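PDB 6P1E: PmoF1 from Methylocystis sp. ATCC 49242, which binds copper(II) through its PCuAC domain and probably serves as a copper chaperone in this methane-oxidizing bacterium. Local coordinates for residues K9-H14 and H34-T39; Y30-N35 and K76-P81; D41-V46 and A67-P72. All coordinates share one frame; numbering follows the deposited sequence.

Contact 1: residues K9-H14 and H34-T39; sequences KLKVEH and HNNGDT. With CU (copper (II) ion), chain F; CU (copper (II) ion), chain E.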
ATOM      1  N   LYS B   9      16.604  -7.853 -10.376  1.00 17.82           N
ATOM      2  CA  LYS B   9      16.935  -6.840  -9.376  1.00 18.19           C
ATOM      3  C   LYS B   9      15.711  -6.012  -9.000  1.00 17.80           C
ATOM      4  O   LYS B   9      15.835  -4.939  -8.407  1.00 15.81           O
ATOM      5  CB  LYS B   9      18.055  -5.935  -9.885  1.00 20.49           C
ATOM      6  CG  LYS B   9      19.370  -6.670 -10.077  1.00 23.83           C
ATOM      7  CD  LYS B   9      20.512  -5.716 -10.368  1.00 38.40           C
ATOM      8  CE  LYS B   9      21.815  -6.466 -10.597  1.00 59.72           C
ATOM      9  NZ  LYS B   9      22.176  -7.343  -9.447  1.00 71.61           N
ATOM     10  N   LEU B  10      14.530  -6.510  -9.359  1.00 13.43           N
ATOM     11  CA  LEU B  10      13.273  -5.893  -8.954  1.00 11.27           C
ATOM     12  C   LEU B  10      12.740  -6.537  -7.683  1.00 10.69           C
ATOM     13  O   LEU B  10      12.966  -7.721  -7.430  1.00 11.56           O
ATOM     14  CB  LEU B  10      12.211  -6.008 -10.054  1.00 13.40           C
ATOM     15  CG  LEU B  10      12.611  -5.601 -11.472  1.00 20.40           C
ATOM     16  CD1 LEU B  10      11.426  -5.770 -12.413  1.00 14.89           C
ATOM     17  CD2 LEU B  10      13.121  -4.174 -11.498  1.00 15.59           C
ATOM     18  N   LYS B  11      12.026  -5.750  -6.890  1.00  9.61           N
ATOM     19  CA  LYS B  11      11.305  -6.277  -5.740  1.00  9.51           C
ATOM     20  C   LYS B  11       9.869  -5.805  -5.826  1.00 10.54           C
ATOM     21  O   LYS B  11       9.610  -4.608  -5.954  1.00 10.07           O
ATOM     22  CB  LYS B  11      11.939  -5.830  -4.422  1.00 16.15           C
ATOM     23  CG  LYS B  11      13.372  -6.294  -4.228  1.00 36.00           C
ATOM     24  CD  LYS B  11      13.765  -6.269  -2.760  1.00 53.14           C
ATOM     25  CE  LYS B  11      15.205  -6.715  -2.563  1.00 59.04           C
ATOM     26  NZ  LYS B  11      15.664  -6.566  -1.153  1.00 68.68           N
ATOM     27  N   VAL B  12       8.944  -6.754  -5.760  1.00  6.97           N
ATOM     28  CA  VAL B  12       7.524  -6.443  -5.732  1.00  6.08           C
ATOM     29  C   VAL B  12       7.078  -6.618  -4.294  1.00  6.82           C
ATOM     30  O   VAL B  12       7.051  -7.734  -3.775  1.00  8.95           O
ATOM     31  CB  VAL B  12       6.713  -7.360  -6.665  1.00  9.02           C
ATOM     32  CG1 VAL B  12       5.225  -7.036  -6.585  1.00  9.72           C
ATOM     33  CG2 VAL B  12       7.217  -7.235  -8.096  1.00 12.66           C
ATOM     34  N   GLU B  13       6.692  -5.514  -3.667  1.00  6.54           N
ATOM     35  CA  GLU B  13       6.421  -5.517  -2.242  1.00  7.05           C
ATOM     36  C   GLU B  13       4.937  -5.322  -1.973  1.00  5.17           C
ATOM     37  O   GLU B  13       4.273  -4.478  -2.571  1.00  7.08           O
ATOM     38  CB  GLU B  13       7.258  -4.438  -1.546  1.00  9.61           C
ATOM     39  CG  GLU B  13       8.757  -4.666  -1.721  1.00  9.67           C
ATOM     40  CD  GLU B  13       9.619  -3.653  -0.988  1.00 30.81           C
ATOM     41  OE1 GLU B  13       9.069  -2.847  -0.216  1.00 17.80           O
ATOM     42  OE2 GLU B  13      10.853  -3.664  -1.186  1.00 19.75           O
ATOM     43  N   HIS B  14       4.444  -6.165  -1.075  1.00  5.57           N
ATOM     44  CA  HIS B  14       3.076  -6.137  -0.588  1.00  7.54           C
ATOM     45  C   HIS B  14       2.036  -5.937  -1.688  1.00  5.39           C
ATOM     46  O   HIS B  14       1.229  -5.005  -1.638  1.00  5.58           O
ATOM     47  CB  HIS B  14       2.909  -5.070   0.481  1.00  5.89           C
ATOM     48  CG  HIS B  14       1.750  -5.339   1.377  1.00  7.41           C
ATOM     49  ND1 HIS B  14       0.449  -5.126   0.982  1.00 11.74           N
ATOM     50  CD2 HIS B  14       1.688  -5.874   2.617  1.00  8.39           C
ATOM     51  CE1 HIS B  14      -0.364  -5.486   1.954  1.00  9.00           C
ATOM     52  NE2 HIS B  14       0.362  -5.943   2.960  1.00  8.89           N
ATOM     53  N   HIS B  34      10.094  -1.877  -6.555  1.00  8.98           N
ATOM     54  CA  HIS B  34      11.411  -1.286  -6.383  1.00  9.16           C
ATOM     55  C   HIS B  34      12.341  -1.826  -7.455  1.00 13.41           C
ATOM     56  O   HIS B  34      12.483  -3.040  -7.602  1.00 12.04           O
ATOM     57  CB  HIS B  34      11.973  -1.604  -4.996  1.00 10.33           C
ATOM     58  CG  HIS B  34      11.183  -1.020  -3.867  1.00  8.68           C
ATOM     59  ND1 HIS B  34      11.679  -0.029  -3.051  1.00 15.73           N
ATOM     60  CD2 HIS B  34       9.932  -1.284  -3.421  1.00 14.50           C
ATOM     61  CE1 HIS B  34      10.770   0.295  -2.149  1.00 14.15           C
ATOM     62  NE2 HIS B  34       9.702  -0.454  -2.351  1.00  9.45           N
ATOM     63  N   ASN B  35      12.964  -0.925  -8.205  1.00 10.67           N
ATOM     64  CA  ASN B  35      14.004  -1.313  -9.143  1.00 11.52           C
ATOM     65  C   ASN B  35      15.365  -1.003  -8.537  1.00 11.91           C
ATOM     66  O   ASN B  35      15.800   0.150  -8.512  1.00 12.49           O
ATOM     67  CB  ASN B  35      13.839  -0.594 -10.482  1.00 14.00           C
ATOM     68  CG  ASN B  35      14.807  -1.099 -11.536  1.00 15.80           C
ATOM     69  OD1 ASN B  35      15.711  -1.884 -11.240  1.00 13.70           O
ATOM     70  ND2 ASN B  35      14.634  -0.639 -12.769  1.00 14.70           N
ATOM     71  N   ASN B  36      16.019  -2.042  -8.032  1.00 11.77           N
ATOM     72  CA  ASN B  36      17.309  -1.901  -7.368  1.00 13.38           C
ATOM     73  C   ASN B  36      18.469  -2.109  -8.339  1.00 16.56           C
ATOM     74  O   ASN B  36      19.628  -2.196  -7.923  1.00 17.70           O
ATOM     75  CB  ASN B  36      17.418  -2.895  -6.209  1.00 16.54           C
ATOM     76  CG  ASN B  36      16.402  -2.628  -5.113  1.00 42.69           C
ATOM     77  OD1 ASN B  36      16.097  -1.477  -4.800  1.00 22.85           O
ATOM     78  ND2 ASN B  36      15.870  -3.695  -4.528  1.00 51.52           N
ATOM     79  N   GLY B  37      18.157  -2.182  -9.632  1.00 13.98           N
ATOM     80  CA  GLY B  37      19.174  -2.373 -10.652  1.00 16.38           C
ATOM     81  C   GLY B  37      19.568  -1.058 -11.296  1.00 21.72           C
ATOM     82  O   GLY B  37      18.949  -0.026 -11.032  1.00 16.07           O
ATOM     83  N   ASP B  38      20.585  -1.101 -12.153  1.00 18.04           N
ATOM     84  CA  ASP B  38      21.112   0.092 -12.812  0.55 19.24           C
ATOM     85  C   ASP B  38      20.540   0.267 -14.217  1.00 23.58           C
ATOM     86  O   ASP B  38      20.947   1.169 -14.952  1.00 23.19           O
ATOM     87  CB  ASP B  38      22.642   0.022 -12.883  0.55 20.61           C
ATOM     88  CG  ASP B  38      23.308   0.400 -11.571  0.55 45.99           C
ATOM     89  OD1 ASP B  38      22.913   1.422 -10.970  0.55 47.14           O
ATOM     90  OD2 ASP B  38      24.233  -0.322 -11.144  0.55 51.68           O
ATOM     91  N   THR B  39      19.614  -0.611 -14.591  1.00 20.21           N
ATOM     92  CA  THR B  39      18.964  -0.552 -15.898  1.00 20.99           C
ATOM     93  C   THR B  39      17.447  -0.463 -15.734  1.00 19.32           C
ATOM     94  O   THR B  39      16.893  -0.997 -14.772  1.00 17.77           O
ATOM     95  CB  THR B  39      19.315  -1.775 -16.762  1.00 37.31           C
ATOM     96  OG1 THR B  39      18.925  -2.975 -16.085  1.00 43.53           O
ATOM     97  CG2 THR B  39      20.807  -1.810 -17.042  1.00 35.49           C
TER
HETATM   98 CU    CU F 201       8.211  -0.312  -1.043  1.00 14.12          CU
HETATM   99 CU    CU E 203      -0.689  -6.772   4.490  1.00 17.30          CU
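The carboxylate of E13 lies over one face of the H34 imidazole, its plane 17° from that of the ring. OE2 takes the place above the ring, offset toward the rim and 3.4 Å from H34 CD2. OE1 comes 3.3 Å from H34 NE2, a close approach that is not a hydrogen bond. H34 NE2 binds the copper ion of chain F at 2.0 Å; E13 also belongs to this copper site, with OE1 at the longer 2.8 Å from the ion. E13 gets there with CG beside its backbone N (chi1 -61°) and an extended chain beyond, so that it crosses the histidine side chain at about a right angle. H14 of the second subunit is the other histidine on this ion; reciprocally, H14 NE2 of this chain binds the copper of chain E together with H34 of that subunit.

Segments 9-14 and 34-39 are joined by an antiparallel pairing of strands 10-18 and 27-35. K11 and H34 form a hydrogen-bonded pair, in which H34 N donates to K11 O over 2.8 Å in a nearly straight bond (172°) and K11 N donates back to H34 O. In the adjoining non-hydrogen-bonded pair, L10 CD2 rests on the N35 carboxamide, 3.5 Å from OD1. Past the strand, N36 N still reaches K9 O at 2.9 Å. The N35 amide is gripped at both ends: OD1 closes an Asx turn by accepting from G37 N, which stands above the carbonyl plane, and ND2 donates to T39 O close to its own plane. K9 CD packs on G37 CA at 3.6 Å.

A carboxylate stacked on a copper-bound imidazole would probably offset part of the metal's positive charge, and since each copper takes one histidine from each chain, metal binding also ties the two subunits together.

Contact 2: residues Y30-N35 and K76-P81; sequences YAFIHN and KITLAP. With CU (copper (II) ion), chain F.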
ATOM      1  N   TYR B  30      -2.719  -3.354  -6.749  1.00 10.04           N
ATOM      2  CA  TYR B  30      -1.788  -2.367  -6.228  1.00  9.46           C
ATOM      3  C   TYR B  30      -0.546  -3.067  -5.701  1.00 10.12           C
ATOM      4  O   TYR B  30      -0.592  -4.237  -5.330  1.00  8.73           O
ATOM      5  CB  TYR B  30      -2.442  -1.555  -5.109  1.00  9.43           C
ATOM      6  CG  TYR B  30      -3.744  -0.887  -5.493  1.00 10.25           C
ATOM      7  CD1 TYR B  30      -3.781   0.110  -6.457  1.00 12.61           C
ATOM      8  CD2 TYR B  30      -4.932  -1.240  -4.871  1.00 11.17           C
ATOM      9  CE1 TYR B  30      -4.967   0.724  -6.800  1.00 13.41           C
ATOM     10  CE2 TYR B  30      -6.122  -0.630  -5.206  1.00 11.65           C
ATOM     11  CZ  TYR B  30      -6.134   0.352  -6.171  1.00 14.27           C
ATOM     12  OH  TYR B  30      -7.322   0.960  -6.508  1.00 15.75           O
ATOM     13  N   ALA B  31       0.566  -2.342  -5.666  1.00  8.75           N
ATOM     14  CA  ALA B  31       1.833  -2.894  -5.207  1.00  9.95           C
ATOM     15  C   ALA B  31       2.873  -1.794  -5.134  1.00  8.94           C
ATOM     16  O   ALA B  31       2.642  -0.681  -5.602  1.00  9.39           O
ATOM     17  CB  ALA B  31       2.310  -4.008  -6.124  1.00  8.25           C
ATOM     18  N   PHE B  32       3.997  -2.105  -4.502  1.00  7.56           N
ATOM     19  CA  PHE B  32       5.158  -1.235  -4.518  1.00  7.65           C
ATOM     20  C   PHE B  32       6.270  -1.958  -5.256  1.00  7.96           C
ATOM     21  O   PHE B  32       6.689  -3.038  -4.843  1.00 10.15           O
ATOM     22  CB  PHE B  32       5.578  -0.870  -3.096  1.00  8.70           C
ATOM     23  CG  PHE B  32       4.443  -0.386  -2.241  1.00  9.32           C
ATOM     24  CD1 PHE B  32       4.167   0.962  -2.136  1.00 10.35           C
ATOM     25  CD2 PHE B  32       3.639  -1.282  -1.558  1.00  8.54           C
ATOM     26  CE1 PHE B  32       3.122   1.413  -1.353  1.00  9.24           C
ATOM     27  CE2 PHE B  32       2.592  -0.838  -0.776  1.00 12.04           C
ATOM     28  CZ  PHE B  32       2.332   0.511  -0.676  1.00  9.26           C
ATOM     29  N   ILE B  33       6.759  -1.363  -6.338  1.00  8.24           N
ATOM     30  CA  ILE B  33       7.774  -2.019  -7.148  1.00 10.08           C
ATOM     31  C   ILE B  33       9.062  -1.222  -7.078  1.00 11.27           C
ATOM     32  O   ILE B  33       9.119  -0.060  -7.480  1.00 11.90           O
ATOM     33  CB  ILE B  33       7.316  -2.185  -8.608  1.00 11.44           C
ATOM     34  CG1 ILE B  33       5.973  -2.924  -8.647  1.00 12.29           C
ATOM     35  CG2 ILE B  33       8.360  -2.956  -9.411  1.00 10.86           C
ATOM     36  CD1 ILE B  33       5.343  -3.019 -10.026  1.00 16.12           C
ATOM     37  N   HIS B  34      10.094  -1.877  -6.555  1.00  8.98           N
ATOM     38  CA  HIS B  34      11.411  -1.286  -6.383  1.00  9.16           C
ATOM     39  C   HIS B  34      12.341  -1.826  -7.455  1.00 13.41           C
ATOM     40  O   HIS B  34      12.483  -3.040  -7.602  1.00 12.04           O
ATOM     41  CB  HIS B  34      11.973  -1.604  -4.996  1.00 10.33           C
ATOM     42  CG  HIS B  34      11.183  -1.020  -3.867  1.00  8.68           C
ATOM     43  ND1 HIS B  34      11.679  -0.029  -3.051  1.00 15.73           N
ATOM     44  CD2 HIS B  34       9.932  -1.284  -3.421  1.00 14.50           C
ATOM     45  CE1 HIS B  34      10.770   0.295  -2.149  1.00 14.15           C
ATOM     46  NE2 HIS B  34       9.702  -0.454  -2.351  1.00  9.45           N
ATOM     47  N   ASN B  35      12.964  -0.925  -8.205  1.00 10.67           N
ATOM     48  CA  ASN B  35      14.004  -1.313  -9.143  1.00 11.52           C
ATOM     49  C   ASN B  35      15.365  -1.003  -8.537  1.00 11.91           C
ATOM     50  O   ASN B  35      15.800   0.150  -8.512  1.00 12.49           O
ATOM     51  CB  ASN B  35      13.839  -0.594 -10.482  1.00 14.00           C
ATOM     52  CG  ASN B  35      14.807  -1.099 -11.536  1.00 15.80           C
ATOM     53  OD1 ASN B  35      15.711  -1.884 -11.240  1.00 13.70           O
ATOM     54  ND2 ASN B  35      14.634  -0.639 -12.769  1.00 14.70           N
ATOM     55  N   LYS B  76      11.745   3.541  -7.054  1.00 17.74           N
ATOM     56  CA  LYS B  76      10.586   2.746  -6.690  1.00 14.37           C
ATOM     57  C   LYS B  76       9.340   3.416  -7.249  1.00 13.91           C
ATOM     58  O   LYS B  76       9.299   4.640  -7.393  1.00 16.87           O
ATOM     59  CB  LYS B  76      10.490   2.602  -5.173  1.00 25.69           C
ATOM     60  CG  LYS B  76      10.363   3.932  -4.450  1.00 33.55           C
ATOM     61  CD  LYS B  76      11.043   3.915  -3.090  1.00 46.15           C
ATOM     62  CE  LYS B  76      11.093   5.318  -2.492  1.00 47.03           C
ATOM     63  NZ  LYS B  76      11.269   5.324  -1.011  1.00 73.56           N
ATOM     64  N   ILE B  77       8.338   2.606  -7.570  1.00 12.35           N
ATOM     65  CA  ILE B  77       7.070   3.098  -8.096  1.00 14.24           C
ATOM     66  C   ILE B  77       5.930   2.531  -7.268  1.00 11.28           C
ATOM     67  O   ILE B  77       5.897   1.334  -6.975  1.00 11.20           O
ATOM     68  CB  ILE B  77       6.864   2.713  -9.576  1.00 17.39           C
ATOM     69  CG1 ILE B  77       8.025   3.225 -10.436  1.00 29.38           C
ATOM     70  CG2 ILE B  77       5.531   3.253 -10.091  1.00 25.62           C
ATOM     71  CD1 ILE B  77       8.144   4.743 -10.501  1.00 49.31           C
ATOM     72  N   THR B  78       4.993   3.400  -6.908  1.00 12.23           N
ATOM     73  CA  THR B  78       3.806   2.999  -6.168  1.00 10.52           C
ATOM     74  C   THR B  78       2.598   2.855  -7.061  1.00 11.92           C
ATOM     75  O   THR B  78       2.218   3.800  -7.757  1.00 14.45           O
ATOM     76  CB  THR B  78       3.441   4.018  -5.090  1.00 18.29           C
ATOM     77  OG1 THR B  78       4.607   4.366  -4.349  1.00 24.43           O
ATOM     78  CG2 THR B  78       2.374   3.467  -4.153  1.00 31.80           C
ATOM     79  N   LEU B  79       1.997   1.674  -7.034  1.00  8.70           N
ATOM     80  CA  LEU B  79       0.660   1.494  -7.572  1.00  8.73           C
ATOM     81  C   LEU B  79      -0.290   1.532  -6.383  1.00 11.86           C
ATOM     82  O   LEU B  79      -0.239   0.659  -5.519  1.00  9.81           O
ATOM     83  CB  LEU B  79       0.524   0.182  -8.347  1.00 10.57           C
ATOM     84  CG  LEU B  79       1.568  -0.092  -9.436  1.00 24.05           C
ATOM     85  CD1 LEU B  79       1.187  -1.344 -10.221  1.00 21.15           C
ATOM     86  CD2 LEU B  79       1.757   1.098 -10.365  1.00 55.78           C
ATOM     87  N   ALA B  80      -1.140   2.553  -6.331  1.00 10.26           N
ATOM     88  CA  ALA B  80      -2.029   2.752  -5.190  1.00 10.38           C
ATOM     89  C   ALA B  80      -3.306   3.440  -5.649  1.00 10.94           C
ATOM     90  O   ALA B  80      -3.326   4.041  -6.724  1.00 12.85           O
ATOM     91  CB  ALA B  80      -1.337   3.574  -4.106  1.00 13.10           C
ATOM     92  N   PRO B  81      -4.379   3.345  -4.846  1.00 11.59           N
ATOM     93  CA  PRO B  81      -5.632   4.009  -5.218  1.00 14.98           C
ATOM     94  C   PRO B  81      -5.425   5.479  -5.574  1.00 15.34           C
ATOM     95  O   PRO B  81      -4.761   6.202  -4.834  1.00 18.18           O
ATOM     96  CB  PRO B  81      -6.491   3.863  -3.963  1.00 13.73           C
ATOM     97  CG  PRO B  81      -5.981   2.640  -3.295  1.00 14.87           C
ATOM     98  CD  PRO B  81      -4.511   2.569  -3.599  1.00 14.15           C
TER
HETATM   99 CU    CU F 201       8.211  -0.312  -1.043  1.00 14.12          CU
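This is a regular antiparallel pairing of neighbouring strands, 30-35 with 76-79, in the sheet that carries the copper site. The segment axes approach to 4.6 Å and run at 168°. A31 with L79 and I33 with I77 are the hydrogen-bonded pairs, each closed by two backbone bonds; the straightest runs from I33 N to I77 O at 2.9 Å, nearly along the C=O axis.

F32, T78, H34 and K76 occupy one face. F32 and T78 lie side by side, T78 CG2 touching F32 CE1 at 3.6 Å, while F32 CB comes within 3.4 Å of the copper ion of chain F. K76 CB covers the H34 ring in a CH-pi contact, 3.8 Å from the centroid, on the side opposite E13, so that the imidazole is sandwiched. With CG in the crowded position between its backbone N and carbonyl carbon (chi1 60°), the K76 chain continues alongside the ring, CD passing near H34 CE1.

At the other end, Y30 turns its ring under P81. P81 CD stands over the ring centre, 3.6 Å from the centroid and 7° off the normal, and P81 CG lies 3.7 Å from Y30 CZ; Y30 CB meets L79 O at 3.2 Å. An alanine here would remove the aromatic face on which P81 rests and would probably loosen the chain where it leaves the strand at A80.

On the other face, I33, I77 and L79 touch strand 69-71, at L71 and V69. Strand 10-18 borders segment 30-35 on its far edge, its W16 meeting the Y30 ring, and the second subunit lies against the copper-bearing face, with its H14 stacked on F32 and its W16 edge-to-face with the same ring.

Contact 3: residues D41-V46 and A67-P72; sequences DKLVAV and APVLLP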
ATOM      1  N   ASP B  41      13.344  -1.058 -16.429  1.00 17.80           N
ATOM      2  CA  ASP B  41      12.479  -2.171 -16.796  1.00 17.70           C
ATOM      3  C   ASP B  41      11.053  -1.648 -16.918  1.00 17.46           C
ATOM      4  O   ASP B  41      10.805  -0.457 -16.723  1.00 17.43           O
ATOM      5  CB  ASP B  41      12.563  -3.300 -15.762  1.00 16.43           C
ATOM      6  CG  ASP B  41      12.287  -4.673 -16.363  1.00 20.24           C
ATOM      7  OD1 ASP B  41      11.580  -4.754 -17.392  1.00 18.19           O
ATOM      8  OD2 ASP B  41      12.778  -5.678 -15.805  1.00 17.74           O
ATOM      9  N   LYS B  42      10.122  -2.534 -17.253  1.00 17.52           N
ATOM     10  CA  LYS B  42       8.723  -2.158 -17.407  1.00 21.47           C
ATOM     11  C   LYS B  42       7.822  -3.309 -16.999  1.00 16.77           C
ATOM     12  O   LYS B  42       8.113  -4.455 -17.318  1.00 17.25           O
ATOM     13  CB  LYS B  42       8.410  -1.785 -18.858  1.00 25.66           C
ATOM     14  CG  LYS B  42       9.261  -0.682 -19.456  1.00 41.68           C
ATOM     15  CD  LYS B  42       8.800  -0.385 -20.876  1.00 34.27           C
ATOM     16  CE  LYS B  42       9.717   0.599 -21.580  1.00 42.06           C
ATOM     17  NZ  LYS B  42       9.286   0.848 -22.984  1.00 58.67           N
ATOM     18  N   LEU B  43       6.732  -3.006 -16.302  1.00 16.83           N
ATOM     19  CA  LEU B  43       5.656  -3.976 -16.147  1.00 15.66           C
ATOM     20  C   LEU B  43       4.786  -3.871 -17.395  1.00 17.19           C
ATOM     21  O   LEU B  43       4.128  -2.853 -17.611  1.00 17.50           O
ATOM     22  CB  LEU B  43       4.842  -3.718 -14.879  1.00 14.26           C
ATOM     23  CG  LEU B  43       3.652  -4.658 -14.660  1.00 16.49           C
ATOM     24  CD1 LEU B  43       4.118  -6.088 -14.430  1.00 16.84           C
ATOM     25  CD2 LEU B  43       2.798  -4.175 -13.497  1.00 15.72           C
ATOM     26  N   VAL B  44       4.795  -4.916 -18.218  1.00 18.36           N
ATOM     27  CA  VAL B  44       4.139  -4.860 -19.523  1.00 20.20           C
ATOM     28  C   VAL B  44       2.860  -5.688 -19.592  1.00 23.53           C
ATOM     29  O   VAL B  44       1.994  -5.427 -20.427  1.00 22.59           O
ATOM     30  CB  VAL B  44       5.092  -5.331 -20.644  1.00 21.87           C
ATOM     31  CG1 VAL B  44       6.287  -4.396 -20.747  1.00 28.54           C
ATOM     32  CG2 VAL B  44       5.546  -6.770 -20.408  1.00 25.91           C
ATOM     33  N   ALA B  45       2.736  -6.684 -18.722  1.00 19.71           N
ATOM     34  CA  ALA B  45       1.549  -7.528 -18.726  1.00 20.27           C
ATOM     35  C   ALA B  45       1.291  -8.171 -17.371  1.00 18.83           C
ATOM     36  O   ALA B  45       2.203  -8.351 -16.564  1.00 17.70           O
ATOM     37  CB  ALA B  45       1.676  -8.603 -19.798  1.00 22.24           C
ATOM     38  N   VAL B  46       0.028  -8.515 -17.141  1.00 19.07           N
ATOM     39  CA  VAL B  46      -0.385  -9.232 -15.944  1.00 18.15           C
ATOM     40  C   VAL B  46      -1.320 -10.357 -16.362  1.00 21.78           C
ATOM     41  O   VAL B  46      -2.259 -10.138 -17.126  1.00 26.04           O
ATOM     42  CB  VAL B  46      -1.089  -8.301 -14.934  1.00 17.16           C
ATOM     43  CG1 VAL B  46      -1.690  -9.094 -13.774  1.00 16.76           C
ATOM     44  CG2 VAL B  46      -0.117  -7.248 -14.418  1.00 17.99           C
ATOM     45  N   ALA B  67      -1.347   1.554 -20.396  1.00 20.16           N
ATOM     46  CA  ALA B  67       0.064   1.876 -20.549  1.00 28.81           C
ATOM     47  C   ALA B  67       0.896   1.082 -19.551  1.00 20.52           C
ATOM     48  O   ALA B  67       0.459   0.850 -18.424  1.00 19.13           O
ATOM     49  CB  ALA B  67       0.287   3.367 -20.357  1.00 28.62           C
ATOM     50  N   PRO B  68       2.106   0.664 -19.956  1.00 22.03           N
ATOM     51  CA  PRO B  68       2.952  -0.085 -19.022  1.00 21.81           C
ATOM     52  C   PRO B  68       3.412   0.769 -17.848  1.00 20.85           C
ATOM     53  O   PRO B  68       3.401   1.997 -17.942  1.00 21.15           O
ATOM     54  CB  PRO B  68       4.143  -0.508 -19.889  1.00 24.42           C
ATOM     55  CG  PRO B  68       4.201   0.519 -20.967  1.00 26.02           C
ATOM     56  CD  PRO B  68       2.770   0.869 -21.256  1.00 24.79           C
ATOM     57  N   VAL B  69       3.807   0.124 -16.757  1.00 15.14           N
ATOM     58  CA  VAL B  69       4.440   0.825 -15.650  1.00 12.61           C
ATOM     59  C   VAL B  69       5.934   0.901 -15.926  1.00 13.74           C
ATOM     60  O   VAL B  69       6.615  -0.123 -15.983  1.00 12.88           O
ATOM     61  CB  VAL B  69       4.187   0.131 -14.298  1.00 14.04           C
ATOM     62  CG1 VAL B  69       4.869   0.890 -13.171  1.00 12.34           C
ATOM     63  CG2 VAL B  69       2.695   0.018 -14.032  1.00 12.32           C
ATOM     64  N   LEU B  70       6.432   2.117 -16.120  1.00 17.61           N
ATOM     65  CA  LEU B  70       7.858   2.331 -16.319  1.00 16.69           C
ATOM     66  C   LEU B  70       8.581   2.242 -14.979  1.00 15.31           C
ATOM     67  O   LEU B  70       8.117   2.781 -13.974  1.00 16.04           O
ATOM     68  CB  LEU B  70       8.107   3.683 -16.986  1.00 18.93           C
ATOM     69  CG  LEU B  70       7.353   3.913 -18.302  1.00 28.92           C
ATOM     70  CD1 LEU B  70       7.758   5.238 -18.928  1.00 35.99           C
ATOM     71  CD2 LEU B  70       7.576   2.771 -19.287  1.00 38.21           C
ATOM     72  N   LEU B  71       9.718   1.555 -14.982  1.00 14.27           N
ATOM     73  CA  LEU B  71      10.485   1.302 -13.766  1.00 15.74           C
ATOM     74  C   LEU B  71      11.919   1.791 -13.936  1.00 16.09           C
ATOM     75  O   LEU B  71      12.809   1.015 -14.286  1.00 15.67           O
ATOM     76  CB  LEU B  71      10.462  -0.191 -13.423  1.00 16.35           C
ATOM     77  CG  LEU B  71       9.061  -0.772 -13.225  1.00 16.43           C
ATOM     78  CD1 LEU B  71       9.099  -2.290 -13.216  1.00 18.63           C
ATOM     79  CD2 LEU B  71       8.442  -0.241 -11.939  1.00 18.05           C
ATOM     80  N   PRO B  72      12.146   3.092 -13.706  1.00 18.82           N
ATOM     81  CA  PRO B  72      13.497   3.645 -13.839  1.00 26.80           C
ATOM     82  C   PRO B  72      14.479   2.984 -12.878  1.00 16.48           C
ATOM     83  O   PRO B  72      14.065   2.496 -11.826  1.00 14.81           O
ATOM     84  CB  PRO B  72      13.311   5.127 -13.493  1.00 42.31           C
ATOM     85  CG  PRO B  72      11.863   5.399 -13.690  1.00 41.18           C
ATOM     86  CD  PRO B  72      11.158   4.125 -13.355  1.00 26.61           C
TER
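L71 lies against the partner strand from its first side-chain atom onward. Its CB lies 3.3 Å from D41 O, and CG, set beside the backbone N (chi1 -58°), remains 3.9 Å from the same oxygen. From there the branches part: CD1 runs under the backbone of the other strand to 4.0 Å from L43 N, close also to the carbonyl carbon of K42, while CD2 turns to I33. The D41 carbonyl along which L71 lies is itself engaged, accepting from L71 N at 2.9 Å with the donor 31° out of the carbonyl plane. D41 N donates to L71 O, completing this hydrogen-bonded pair.

The next such pair, L43 with V69, is likewise closed by two bonds, and there the side chains touch directly, CB to CB at 3.9 Å. D41, L43, V69 and L71 share the face of the sheet that is turned inward, toward I56, I77, L79 and F107, in what is, as in other PCuAC domains, a cupredoxin-like beta fold. V44 and A45 form a classic beta bulge opposite V106 of strand 100-107, the neighbour of strand 41-47 on its other edge. The short strand 69-71 begins just after P68, whose CB sits 3.3 Å from L43 O.

K42 and L70 lie on the outer face, side by side and pointing the same way. The lysine is fully extended beyond CG, and L70 CD2 follows its methylenes, nearest to K42 CD at 3.7 Å. The D41 carboxylate bends off the strand: OD1 accepts from K42 N at 2.7 Å through its anti lone pair and from K109 N as well, and OD2 accepts from A110 N.

Overall arrangement
Contacts 1 and 2 share H34 and N35, so strand 27-35 is gripped from both edges, by strand 10-18 and by strand 75-91; a probable hydrogen bond from E13 N to F32 O (2.7 Å) continues the 10-18/27-35 ladder of contact 1 onto a residue of contact 2. Both reach the copper of chain F and the second subunit. Contact 3 is farther from the metal, its centre about 12 Å from that of contact 1 and about 11 Å from that of contact 2, and the L71 side chain is about 11 Å from a copper. N35 joins it to both, its ND2 lying 2.9 Å from L71 O in a probable hydrogen bond, while I77 CG1 packs 3.6 Å from L70 O.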